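PDB 6RXD: histidine acid phosphatase from Bifidobacterium longum subsp. infantis, which probably removes phosphate groups from inositol polyphosphates such as phytate and from 2,3-bisphosphoglycerate. Local coordinates for residues T187-F190 with N195-G198. Residues are numbered along the deposited sequence; the frame is centred on the assembly and turned at random.
Sequences TLYF and NPDG
Pro196 lays CG and CD across one face of the Tyr189 ring, a proline-aromatic CH-pi stack. CG sits over the middle of the aromatic ring, 3.6 Å from the centroid of Tyr189 and only 8° off the ring normal. CD lies over the CD1 side of the ring, and its closest approach is 3.5 Å, from Pro196 CD to Tyr189 CD1. The two side chains run past one another in opposite senses, and Pro196 CG sits equally close, at 3.7 Å, to Tyr189 CD2 and CE2, the two carbons on the ring side away from CD1.

Tyr189 is the first residue to leave helical geometry after helix 185-188, and its CB points toward the 195-198 segment. A chi1 of -145°, well short of fully extended, swings the ring out to present its face to the proline. Around the same ring, His399 packs edge-to-face and His191 meets it at a slant, while Pro196 also touches Glu140. Replacing Tyr189 with an alanine would probably leave Pro196 CG and CD without the aromatic face they rest on and open a gap beside the two histidines.

The stack joins the end of helix 185-188 to the loop leading to helix 206-220, away from the zinc sites. Pro196 occupies the second position of a type I beta turn from Asn195 to Gly198, closed by Gly198 N to Asn195 O at 3.1 Å. Asn195 OD1 and the carbonyl O of Tyr189 both accept from Lys201 NZ, so one ammonium group ties the two segments together where they share no direct hydrogen bond. Between the segments themselves the attraction is dispersion plus weakly polarised C-H groups: the hydrogens on Pro196 CD, next to the amide nitrogen, and on CG are likely to be slightly positive, well matched to an electron-rich phenol face.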
loop_
_atom_site.group_PDB
_atom_site.type_symbol
_atom_site.label_atom_id
_atom_site.label_comp_id
_atom_site.label_asym_id
_atom_site.label_seq_id
_atom_site.Cartn_x
_atom_site.Cartn_y
_atom_site.Cartn_z
ATOM N N THR A 187 6.469 12.685 -7.750
ATOM C CA THR A 187 7.051 11.989 -6.601
ATOM C C THR A 187 6.111 10.949 -6.011
ATOM O O THR A 187 6.550 10.085 -5.263
ATOM C CB THR A 187 7.458 12.957 -5.479
ATOM O OG1 THR A 187 6.291 13.594 -4.958
ATOM C CG2 THR A 187 8.442 14.016 -5.983
ATOM N N LEU A 188 4.823 11.033 -6.334
ATOM C CA LEU A 188 3.847 10.132 -5.738
ATOM C C LEU A 188 3.075 9.287 -6.755
ATOM O O LEU A 188 2.168 8.541 -6.387
ATOM C CB LEU A 188 2.871 10.917 -4.857
ATOM C CG LEU A 188 3.531 11.782 -3.769
ATOM C CD1 LEU A 188 2.491 12.663 -3.077
ATOM C CD2 LEU A 188 4.240 10.909 -2.738
ATOM N N TYR A 189 3.436 9.407 -8.027
ATOM C CA TYR A 189 2.855 8.556 -9.063
ATOM C C TYR A 189 3.875 8.404 -10.186
ATOM O O TYR A 189 3.552 8.547 -11.366
ATOM C CB TYR A 189 1.557 9.172 -9.588
ATOM C CG TYR A 189 0.480 8.175 -9.964
ATOM C CD1 TYR A 189 0.214 7.875 -11.301
ATOM C CD2 TYR A 189 -0.289 7.555 -8.989
ATOM C CE1 TYR A 189 -0.786 6.979 -11.645
ATOM C CE2 TYR A 189 -1.295 6.653 -9.324
ATOM C CZ TYR A 189 -1.538 6.379 -10.653
ATOM O OH TYR A 189 -2.525 5.484 -10.986
ATOM N N PHE A 190 5.115 8.102 -9.802
ATOM C CA PHE A 190 6.235 8.068 -10.740
ATOM C C PHE A 190 6.229 6.843 -11.639
ATOM O O PHE A 190 7.050 6.737 -12.553
ATOM C CB PHE A 190 7.576 8.148 -9.982
ATOM C CG PHE A 190 7.630 7.295 -8.736
ATOM C CD1 PHE A 190 7.672 5.897 -8.820
ATOM C CD2 PHE A 190 7.644 7.890 -7.486
ATOM C CE1 PHE A 190 7.712 5.111 -7.662
ATOM C CE2 PHE A 190 7.680 7.113 -6.328
ATOM C CZ PHE A 190 7.718 5.724 -6.420
ATOM N N ASN A 195 -1.125 10.683 -15.195
ATOM C CA ASN A 195 -1.388 11.117 -13.829
ATOM C C ASN A 195 -2.842 10.891 -13.451
ATOM O O ASN A 195 -3.720 10.914 -14.317
ATOM C CB ASN A 195 -1.033 12.601 -13.672
ATOM C CG ASN A 195 0.429 12.873 -13.918
ATOM O OD1 ASN A 195 1.281 12.048 -13.592
ATOM N ND2 ASN A 195 0.736 14.035 -14.497
ATOM N N PRO A 196 -3.111 10.668 -12.158
ATOM C CA PRO A 196 -4.487 10.409 -11.708
ATOM C C PRO A 196 -5.475 11.540 -12.028
ATOM O O PRO A 196 -6.663 11.265 -12.192
ATOM C CB PRO A 196 -4.342 10.276 -10.189
ATOM C CG PRO A 196 -2.913 9.904 -9.958
ATOM C CD PRO A 196 -2.118 10.492 -11.079
ATOM N N ASP A 197 -5.006 12.782 -12.110
ATOM C CA ASP A 197 -5.897 13.923 -12.345
ATOM C C ASP A 197 -6.268 14.117 -13.818
ATOM O O ASP A 197 -6.913 15.099 -14.179
ATOM C CB ASP A 197 -5.302 15.218 -11.762
ATOM C CG ASP A 197 -4.150 15.771 -12.590
ATOM O OD1 ASP A 197 -3.647 15.070 -13.495
ATOM O OD2 ASP A 197 -3.731 16.923 -12.326
ATOM N N GLY A 198 -5.841 13.194 -14.669
ATOM C CA GLY A 198 -6.167 13.281 -16.080
ATOM C C GLY A 198 -5.107 13.945 -16.937
ATOM O O GLY A 198 -5.204 13.925 -18.162
#